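Local coordinates for protein succinate--CoA ligase subunit alpha (Campylobacter jejuni, PDB 6MEL) that forms the alpha subunit of a two-protein CoA ligase, combining a Rossmann-type CoA-binding domain with a second alpha/beta domain of the CoA-ligase family, at residues 146-157 and 200-211; 184-193 and 214-222. All blocks are in the same frame, centred on the assembly; numbering follows the deposited sequence. Where two conformers were deposited one is given.

Interactions 1 and 2 lie in the same alpha/beta domain of the CoA-ligase family, their centres about 11 Å apart. Their segments alternate along the chain, in the order 146-157, 184-193, 200-211 and 214-222. Interaction 1 joins two parallel neighbours of the sheet, strands 148-152 and 203-209, whereas interaction 2 joins helices 188-197 and 214-225, which precede and follow the second of these strands. The two contacts touch directly: Lys153 NZ forms a salt bridge with Glu215 OE2 (2.8 Å), and Tyr188 OH probably hydrogen-bonds to Ile207 O (3.1 Å). Sheet and helix pair are thus tied together at the C-terminal ends of the strands.

Interaction 1 of 2, residues 146-157 and 200-211; sequences GCVGLISKSGTL and ETKAIVMIGEIG
The flat groups that meet between residues 146-157 and 200-211 are peptide units, joined edge to edge by alternating backbone hydrogen bonds. Gly149 N donates to Ala203 O (2.9 Å) and Gly149 O accepts from Val205 N; two residues on, Ile151 N donates to Val205 O and Ile151 O accepts from Ile207 N (2.8 Å). The ladder ends with Lys153 N on Ile207 O and begins with Lys202 N on Cys147 O (2.7 Å).

Val148, Leu150, Ser152, Val205 and Ile207 share one face of this pair of strands. There Val148 CG1 meets Val205 CG2 at 3.7 Å, and Leu150 lies beside Val205, both pointing the same way; Ile280 and Ile284 of helix 280-288 pack over Val205. Leu157, from the start of helix 156-167, brings its CD2 against Ile207 CG2 (3.6 Å). Ile151, Ile204 and Met206 occupy the reverse face, where Ile151 CD1 touches Ile204 CG2 (3.9 Å) beneath helix 188-197.

At the C-terminal ends of the strands the contact turns polar. Ser152 OG, anti to the backbone N (chi1 180°), accepts from Ser154 N in an ST turn and also pairs with Thr158. Lys153 stretches out fully beyond CG, laying its CD 3.9 Å from Glu209 CG; its buried ammonium, bound to Glu215, also donates to two waters, one of which bridges to Gly211 O. A third water links Ser154 OG to Glu209 OE1, leaving OE2 for His247, so that both carboxylate oxygens are engaged.

The axes run parallel within 19°, and strand 148-152 is flanked by 172-177 on its other side: this is the middle of the parallel part of the mixed sheet in a flavodoxin-like alpha/beta domain, with its polar loops gathered at the C-terminal strand ends.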
loop_
_atom_site.group_PDB
_atom_site.type_symbol
_atom_site.label_atom_id
_atom_site.label_comp_id
_atom_site.label_asym_id
_atom_site.label_seq_id
_atom_site.Cartn_x
_atom_site.Cartn_y
_atom_site.Cartn_z
ATOM N N GLY A 146 -26.592 15.605 -7.074
ATOM C CA GLY A 146 -26.518 16.867 -6.369
ATOM C C GLY A 146 -25.287 17.658 -6.766
ATOM O O GLY A 146 -24.673 17.396 -7.799
ATOM N N CYS A 147 -24.908 18.604 -5.909
ATOM C CA CYS A 147 -23.914 19.609 -6.259
ATOM C C CYS A 147 -22.558 19.330 -5.576
ATOM O O CYS A 147 -21.680 20.199 -5.642
ATOM C CB CYS A 147 -24.439 21.001 -5.891
ATOM S SG CYS A 147 -24.567 21.266 -4.097
ATOM N N VAL A 148 -22.371 18.163 -4.919
ATOM C CA VAL A 148 -21.094 17.871 -4.210
ATOM C C VAL A 148 -20.230 16.894 -5.019
ATOM O O VAL A 148 -20.634 15.802 -5.315
ATOM C CB VAL A 148 -21.338 17.378 -2.775
ATOM C CG1 VAL A 148 -20.027 17.173 -2.041
ATOM C CG2 VAL A 148 -22.213 18.368 -2.007
ATOM N N GLY A 149 -19.022 17.333 -5.373
ATOM C CA GLY A 149 -18.009 16.486 -5.988
ATOM C C GLY A 149 -17.278 15.696 -4.913
ATOM O O GLY A 149 -17.203 16.154 -3.738
ATOM N N LEU A 150 -16.744 14.534 -5.292
ATOM C CA LEU A 150 -16.060 13.621 -4.335
ATOM C C LEU A 150 -14.777 13.085 -4.994
ATOM O O LEU A 150 -14.845 12.575 -6.100
ATOM C CB LEU A 150 -17.083 12.517 -4.105
ATOM C CG LEU A 150 -17.012 11.639 -2.878
ATOM C CD1 LEU A 150 -16.301 12.273 -1.705
ATOM C CD2 LEU A 150 -18.430 11.206 -2.505
ATOM N N ILE A 151 -13.635 13.188 -4.314
ATOM C CA ILE A 151 -12.387 12.600 -4.753
ATOM C C ILE A 151 -11.858 11.767 -3.600
ATOM O O ILE A 151 -11.718 12.308 -2.531
ATOM C CB ILE A 151 -11.353 13.672 -5.139
ATOM C CG1 ILE A 151 -11.904 14.703 -6.124
ATOM C CG2 ILE A 151 -10.079 13.026 -5.676
ATOM C CD1 ILE A 151 -11.147 16.008 -6.083
ATOM N N SER A 152 -11.588 10.471 -3.823
ATOM C CA SER A 152 -11.258 9.574 -2.697
ATOM C C SER A 152 -10.224 8.506 -3.086
ATOM O O SER A 152 -10.364 7.834 -4.108
ATOM C CB SER A 152 -12.506 8.948 -2.176
ATOM O OG SER A 152 -12.245 8.073 -1.095
ATOM N N LYS A 153 -9.269 8.290 -2.181
ATOM C CA LYS A 153 -8.303 7.224 -2.304
ATOM C C LYS A 153 -8.884 5.888 -1.804
ATOM O O LYS A 153 -8.169 4.827 -1.855
ATOM C CB LYS A 153 -7.062 7.520 -1.469
ATOM C CG LYS A 153 -5.969 8.382 -2.092
ATOM C CD LYS A 153 -4.865 8.613 -1.096
ATOM C CE LYS A 153 -3.723 9.402 -1.686
ATOM N NZ LYS A 153 -2.644 9.608 -0.695
ATOM N N SER A 154 -10.143 5.880 -1.351
ATOM C CA SER A 154 -10.728 4.620 -0.856
ATOM C C SER A 154 -12.034 4.232 -1.567
ATOM O O SER A 154 -12.526 4.942 -2.470
ATOM C CB SER A 154 -10.860 4.586 0.639
ATOM O OG SER A 154 -10.998 5.835 1.201
ATOM N N GLY A 155 -12.520 3.033 -1.203
ATOM C CA GLY A 155 -13.767 2.463 -1.726
ATOM C C GLY A 155 -14.958 2.723 -0.802
ATOM O O GLY A 155 -15.701 3.726 -0.944
ATOM N N THR A 156 -15.149 1.842 0.182
ATOM C CA THR A 156 -16.326 1.926 1.062
ATOM C C THR A 156 -16.404 3.259 1.819
ATOM O O THR A 156 -17.507 3.742 2.085
ATOM C CB THR A 156 -16.371 0.723 2.019
ATOM O OG1 THR A 156 -15.145 0.629 2.738
ATOM C CG2 THR A 156 -16.627 -0.544 1.230
ATOM N N LEU A 157 -15.275 3.852 2.207
ATOM C CA LEU A 157 -15.323 5.137 2.907
ATOM C C LEU A 157 -15.918 6.232 1.996
ATOM O O LEU A 157 -16.553 7.151 2.449
ATOM C CB LEU A 157 -13.922 5.501 3.391
ATOM C CG LEU A 157 -13.759 6.848 4.083
ATOM C CD1 LEU A 157 -14.635 6.971 5.325
ATOM C CD2 LEU A 157 -12.310 7.046 4.452
ATOM N N GLU A 200 -22.209 22.548 -12.256
ATOM C CA GLU A 200 -23.117 21.773 -11.406
ATOM C C GLU A 200 -22.470 21.481 -10.047
ATOM O O GLU A 200 -23.154 21.036 -9.151
ATOM C CB GLU A 200 -23.527 20.446 -12.065
ATOM C CG GLU A 200 -24.014 20.582 -13.518
ATOM C CD GLU A 200 -25.094 21.643 -13.658
ATOM O OE1 GLU A 200 -26.101 21.499 -12.946
ATOM O OE2 GLU A 200 -24.893 22.659 -14.396
ATOM N N THR A 201 -21.149 21.661 -9.901
ATOM C CA THR A 201 -20.542 21.324 -8.627
ATOM C C THR A 201 -20.367 22.608 -7.798
ATOM O O THR A 201 -19.800 23.583 -8.294
ATOM C CB THR A 201 -19.235 20.549 -8.836
ATOM O OG1 THR A 201 -19.489 19.288 -9.474
ATOM C CG2 THR A 201 -18.519 20.327 -7.523
ATOM N N LYS A 202 -20.827 22.607 -6.547
ATOM C CA LYS A 202 -20.652 23.805 -5.679
ATOM C C LYS A 202 -19.661 23.573 -4.541
ATOM O O LYS A 202 -19.227 24.508 -3.905
ATOM C CB LYS A 202 -22.004 24.214 -5.118
ATOM C CG LYS A 202 -22.934 24.634 -6.231
ATOM C CD LYS A 202 -24.224 25.168 -5.746
ATOM C CE LYS A 202 -24.885 26.037 -6.807
ATOM N NZ LYS A 202 -26.351 25.817 -6.808
ATOM N N ALA A 203 -19.319 22.318 -4.268
ATOM C CA ALA A 203 -18.395 22.023 -3.187
ATOM C C ALA A 203 -17.758 20.671 -3.478
ATOM O O ALA A 203 -18.332 19.877 -4.199
ATOM C CB ALA A 203 -19.139 22.012 -1.883
ATOM N N ILE A 204 -16.560 20.457 -2.950
ATOM C CA ILE A 204 -15.855 19.211 -3.161
ATOM C C ILE A 204 -15.443 18.610 -1.820
ATOM O O ILE A 204 -14.899 19.327 -0.956
ATOM C CB ILE A 204 -14.622 19.418 -4.051
ATOM C CG1 ILE A 204 -14.978 20.086 -5.381
ATOM C CG2 ILE A 204 -13.952 18.088 -4.291
ATOM C CD1 ILE A 204 -14.556 21.504 -5.466
ATOM N N VAL A 205 -15.693 17.312 -1.672
ATOM C CA VAL A 205 -15.144 16.509 -0.576
ATOM C C VAL A 205 -13.920 15.753 -1.111
ATOM O O VAL A 205 -14.035 14.999 -2.078
ATOM C CB VAL A 205 -16.196 15.538 -0.030
ATOM C CG1 VAL A 205 -15.618 14.620 1.050
ATOM C CG2 VAL A 205 -17.428 16.278 0.493
ATOM N N MET A 206 -12.780 15.901 -0.438
ATOM C CA MET A 206 -11.590 15.134 -0.726
ATOM C C MET A 206 -11.329 14.195 0.458
ATOM O O MET A 206 -11.349 14.603 1.623
ATOM C CB MET A 206 -10.365 16.010 -1.069
ATOM C CG MET A 206 -9.937 16.953 0.019
ATOM S SD MET A 206 -8.482 17.904 -0.488
ATOM C CE MET A 206 -7.145 16.759 -0.180
ATOM N N ILE A 207 -11.168 12.908 0.137
ATOM C CA ILE A 207 -10.911 11.852 1.125
ATOM C C ILE A 207 -9.520 11.291 0.832
ATOM O O ILE A 207 -9.287 10.790 -0.268
ATOM C CB ILE A 207 -11.943 10.710 1.087
ATOM C CG1 ILE A 207 -13.397 11.186 1.085
ATOM C CG2 ILE A 207 -11.673 9.739 2.223
ATOM C CD1 ILE A 207 -13.850 11.740 2.409
ATOM N N GLY A 208 -8.620 11.398 1.819
ATOM C CA GLY A 208 -7.281 10.928 1.655
ATOM C C GLY A 208 -6.936 9.923 2.712
ATOM O O GLY A 208 -7.811 9.508 3.490
ATOM N N GLU A 209 -5.658 9.548 2.724
ATOM C CA GLU A 209 -5.114 8.689 3.733
ATOM C C GLU A 209 -3.596 8.859 3.815
ATOM O O GLU A 209 -2.992 9.558 3.007
ATOM C CB GLU A 209 -5.545 7.239 3.507
ATOM C CG GLU A 209 -5.097 6.616 2.217
ATOM C CD GLU A 209 -5.817 5.319 1.835
ATOM O OE1 GLU A 209 -7.045 5.269 1.955
ATOM O OE2 GLU A 209 -5.122 4.361 1.396
ATOM N N ILE A 210 -3.022 8.228 4.835
ATOM C CA ILE A 210 -1.600 8.169 5.063
ATOM C C ILE A 210 -0.887 7.719 3.790
ATOM O O ILE A 210 -1.413 6.929 2.998
ATOM C CB ILE A 210 -1.270 7.229 6.224
ATOM C CG1 ILE A 210 -1.898 5.851 6.034
ATOM C CG2 ILE A 210 -1.678 7.841 7.551
ATOM C CD1 ILE A 210 -1.190 4.778 6.875
ATOM N N GLY A 211 0.353 8.210 3.640
ATOM C CA GLY A 211 1.284 7.725 2.596
ATOM C C GLY A 211 1.439 8.747 1.489
ATOM O O GLY A 211 0.435 9.251 0.940
HETATM O O HOH W 1 -0.008 10.756 -1.439
HETATM O O HOH W 2 -1.743 7.111 0.283
HETATM O O HOH W 3 -8.923 7.310 1.756
#

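Interaction 2 of 2, residues 184-193 and 214-222; sequences IGLAYKELLS and LEVEAAKFI
Lys189 lays its aliphatic chain over one face of the Phe221 ring, CG standing 4.0 Å from the ring centroid and 14° off the normal, a CH-pi contact. At the edge of the same ring, in its plane, Ser193 OG comes to 3.4 Å from Phe221 CZ, with Leu192 CB also near the rim. Phe221 reaches across because its CG stands anti to the backbone N (chi1 175°).

Beside this, Tyr188 receives Leu214 CB at its ring edge, and the Glu215 chain crosses it obliquely, CG 3.6 Å from Tyr188 CE2. Tyr188 CB rests on Ala218 CB (4.0 Å), Leu192 CD1 meets Ile222 CG1 (3.6 Å), and Leu214 CD1 spans Ala187 CB and Ile184 CD1.

These side chains pack together two helices on the same face of the sheet, over its parallel strands, each the helical link of a beta-alpha-beta crossover: helix 188-197 leads into strand 203-209, and helix 214-225 leads out of it. Their axes run in the same general direction, 37° apart, and Ile151, Ile204 and Met206 of the strands underlie them.

A second shell sets the positions. Ser193 OG donates to Lys189 O (2.9 Å), which also accepts from Ser193 N on the opposite face of its plane, so the hydroxyl at the Phe221 edge is held back against its own helix. At the start of helix 188-197, Ala187 N, at the N-cap position, donates to Glu190 OE1 (3.0 Å), three residues on. Both carboxylate oxygens of Glu215 have partners, Lys262 pairing with OE1 and Glu209 N donating to OE2.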
loop_
_atom_site.group_PDB
_atom_site.type_symbol
_atom_site.label_atom_id
_atom_site.label_comp_id
_atom_site.label_asym_id
_atom_site.label_seq_id
_atom_site.Cartn_x
_atom_site.Cartn_y
_atom_site.Cartn_z
ATOM N N ILE A 184 -0.684 6.290 -8.775
ATOM C CA ILE A 184 -2.012 6.362 -9.288
ATOM C C ILE A 184 -2.006 7.371 -10.425
ATOM O O ILE A 184 -0.966 7.898 -10.784
ATOM C CB ILE A 184 -3.008 6.743 -8.173
ATOM C CG1 ILE A 184 -2.615 8.041 -7.467
ATOM C CG2 ILE A 184 -3.184 5.598 -7.168
ATOM C CD1 ILE A 184 -3.717 8.617 -6.617
ATOM N N GLY A 185 -3.174 7.589 -11.019
ATOM C CA GLY A 185 -3.296 8.475 -12.142
ATOM C C GLY A 185 -3.761 9.852 -11.720
ATOM O O GLY A 185 -3.084 10.534 -10.924
ATOM N N LEU A 186 -4.895 10.278 -12.272
ATOM C CA LEU A 186 -5.488 11.539 -11.884
ATOM C C LEU A 186 -5.672 11.564 -10.355
ATOM O O LEU A 186 -6.087 10.570 -9.726
ATOM C CB LEU A 186 -6.845 11.706 -12.568
ATOM C CG LEU A 186 -6.853 11.813 -14.087
ATOM C CD1 LEU A 186 -8.278 11.861 -14.603
ATOM C CD2 LEU A 186 -6.080 13.023 -14.573
ATOM N N ALA A 187 -5.379 12.711 -9.745
ATOM C CA ALA A 187 -5.542 12.860 -8.302
ATOM C C ALA A 187 -6.226 14.199 -7.961
ATOM O O ALA A 187 -7.022 14.695 -8.717
ATOM C CB ALA A 187 -4.189 12.700 -7.664
ATOM N N TYR A 188 -5.882 14.792 -6.818
ATOM C CA TYR A 188 -6.625 15.928 -6.281
ATOM C C TYR A 188 -6.511 17.132 -7.217
ATOM O O TYR A 188 -7.514 17.762 -7.545
ATOM C CB TYR A 188 -6.133 16.284 -4.865
ATOM C CG TYR A 188 -6.265 15.127 -3.916
ATOM C CD1 TYR A 188 -7.510 14.679 -3.503
ATOM C CD2 TYR A 188 -5.151 14.400 -3.518
ATOM C CE1 TYR A 188 -7.646 13.565 -2.699
ATOM C CE2 TYR A 188 -5.273 13.290 -2.705
ATOM C CZ TYR A 188 -6.522 12.878 -2.280
ATOM O OH TYR A 188 -6.629 11.811 -1.425
ATOM N N LYS A 189 -5.300 17.468 -7.661
ATOM C CA LYS A 189 -5.108 18.731 -8.417
ATOM C C LYS A 189 -5.927 18.729 -9.702
ATOM O O LYS A 189 -6.623 19.684 -9.973
ATOM C CB LYS A 189 -3.654 18.928 -8.837
ATOM C CG LYS A 189 -2.740 19.278 -7.684
ATOM C CD LYS A 189 -1.289 19.451 -8.099
ATOM C CE LYS A 189 -0.558 20.133 -6.958
ATOM N NZ LYS A 189 0.906 20.121 -7.178
ATOM N N GLU A 190 -5.811 17.651 -10.485
ATOM C CA GLU A 190 -6.463 17.557 -11.788
ATOM C C GLU A 190 -7.982 17.538 -11.609
ATOM O O GLU A 190 -8.716 18.209 -12.341
ATOM C CB GLU A 190 -6.049 16.286 -12.532
ATOM C CG GLU A 190 -4.554 16.209 -12.840
ATOM C CD GLU A 190 -3.626 15.613 -11.774
ATOM O OE1 GLU A 190 -4.016 15.290 -10.569
ATOM O OE2 GLU A 190 -2.475 15.435 -12.158
ATOM N N LEU A 191 -8.465 16.760 -10.632
ATOM C CA LEU A 191 -9.885 16.606 -10.459
ATOM C C LEU A 191 -10.500 17.841 -9.793
ATOM O O LEU A 191 -11.626 18.229 -10.121
ATOM C CB LEU A 191 -10.159 15.324 -9.673
ATOM C CG LEU A 191 -9.785 14.053 -10.433
ATOM C CD1 LEU A 191 -9.992 12.823 -9.574
ATOM C CD2 LEU A 191 -10.610 13.931 -11.689
ATOM N N LEU A 192 -9.785 18.470 -8.864
ATOM C CA LEU A 192 -10.277 19.740 -8.277
ATOM C C LEU A 192 -10.421 20.801 -9.380
ATOM O O LEU A 192 -11.430 21.517 -9.405
ATOM C CB LEU A 192 -9.347 20.231 -7.171
ATOM C CG LEU A 192 -9.373 19.471 -5.858
ATOM C CD1 LEU A 192 -8.138 19.776 -5.049
ATOM C CD2 LEU A 192 -10.602 19.809 -5.035
ATOM N N SER A 193 -9.473 20.854 -10.331
ATOM C CA SER A 193 -9.596 21.788 -11.477
ATOM C C SER A 193 -10.823 21.478 -12.332
ATOM O O SER A 193 -11.481 22.394 -12.779
ATOM C CB SER A 193 -8.381 21.798 -12.363
ATOM O OG SER A 193 -7.241 22.066 -11.581
ATOM N N LEU A 214 0.543 13.770 -1.483
ATOM C CA LEU A 214 -0.386 14.412 -2.461
ATOM C C LEU A 214 -1.296 15.432 -1.752
ATOM O O LEU A 214 -1.541 16.540 -2.297
ATOM C CB LEU A 214 -1.236 13.362 -3.192
ATOM C CG LEU A 214 -0.530 12.558 -4.294
ATOM C CD1 LEU A 214 -1.491 11.537 -4.863
ATOM C CD2 LEU A 214 0.009 13.446 -5.428
ATOM N N GLU A 215 -1.796 15.069 -0.567
ATOM C CA GLU A 215 -2.781 15.906 0.130
ATOM C C GLU A 215 -2.110 17.181 0.691
ATOM O O GLU A 215 -2.755 18.221 0.791
ATOM C CB GLU A 215 -3.502 15.088 1.211
ATOM C CG GLU A 215 -4.278 13.889 0.670
ATOM C CD GLU A 215 -3.498 12.585 0.651
ATOM O OE1 GLU A 215 -2.243 12.634 0.586
ATOM O OE2 GLU A 215 -4.130 11.521 0.733
ATOM N N VAL A 216 -0.828 17.115 1.048
ATOM C CA VAL A 216 -0.061 18.320 1.493
ATOM C C VAL A 216 0.082 19.278 0.302
ATOM O O VAL A 216 -0.309 20.416 0.379
ATOM C CB VAL A 216 1.330 17.956 2.049
ATOM C CG1 VAL A 216 2.190 19.197 2.400
ATOM C CG2 VAL A 216 1.211 17.040 3.246
ATOM N N GLU A 217 0.586 18.774 -0.825
ATOM C CA GLU A 217 0.757 19.569 -2.045
ATOM C C GLU A 217 -0.576 20.144 -2.528
ATOM O O GLU A 217 -0.578 21.272 -3.052
ATOM C CB GLU A 217 1.421 18.773 -3.175
ATOM C CG GLU A 217 2.875 18.415 -2.862
ATOM C CD GLU A 217 3.463 17.239 -3.639
ATOM O OE1 GLU A 217 2.814 16.742 -4.594
ATOM O OE2 GLU A 217 4.590 16.813 -3.291
ATOM N N ALA A 218 -1.680 19.391 -2.369
ATOM C CA ALA A 218 -3.017 19.869 -2.784
ATOM C C ALA A 218 -3.433 21.134 -2.004
ATOM O O ALA A 218 -4.204 21.924 -2.490
ATOM C CB ALA A 218 -4.068 18.802 -2.598
ATOM N N ALA A 219 -2.933 21.304 -0.794
ATOM C CA ALA A 219 -3.432 22.361 0.089
ATOM C C ALA A 219 -3.112 23.751 -0.501
ATOM O O ALA A 219 -3.981 24.586 -0.692
ATOM C CB ALA A 219 -2.856 22.190 1.449
ATOM N N LYS A 220 -1.857 23.957 -0.866
ATOM C CA LYS A 220 -1.438 25.213 -1.439
ATOM C C LYS A 220 -2.117 25.420 -2.791
ATOM O O LYS A 220 -2.579 26.506 -3.101
ATOM C CB LYS A 220 0.068 25.208 -1.645
ATOM C CG LYS A 220 0.608 26.543 -2.121
ATOM C CD LYS A 220 1.978 26.389 -2.672
ATOM C CE LYS A 220 2.949 27.320 -1.992
ATOM N NZ LYS A 220 4.046 27.609 -2.938
ATOM N N PHE A 221 -2.173 24.346 -3.580
ATOM C CA PHE A 221 -2.825 24.378 -4.841
ATOM C C PHE A 221 -4.272 24.872 -4.684
ATOM O O PHE A 221 -4.735 25.649 -5.512
ATOM C CB PHE A 221 -2.753 23.013 -5.512
ATOM C CG PHE A 221 -3.528 22.938 -6.795
ATOM C CD1 PHE A 221 -2.922 23.275 -7.999
ATOM C CD2 PHE A 221 -4.871 22.600 -6.793
ATOM C CE1 PHE A 221 -3.654 23.241 -9.181
ATOM C CE2 PHE A 221 -5.599 22.566 -7.975
ATOM C CZ PHE A 221 -4.983 22.876 -9.163
ATOM N N ILE A 222 -5.012 24.350 -3.700
ATOM C CA ILE A 222 -6.404 24.766 -3.453
ATOM C C ILE A 222 -6.452 26.288 -3.179
ATOM O O ILE A 222 -7.216 27.041 -3.806
ATOM C CB ILE A 222 -7.040 23.920 -2.334
ATOM C CG1 ILE A 222 -7.374 22.513 -2.843
ATOM C CG2 ILE A 222 -8.286 24.596 -1.767
ATOM C CD1 ILE A 222 -7.433 21.480 -1.754
HETATM O O HOH W 4 1.047 17.119 -6.193
#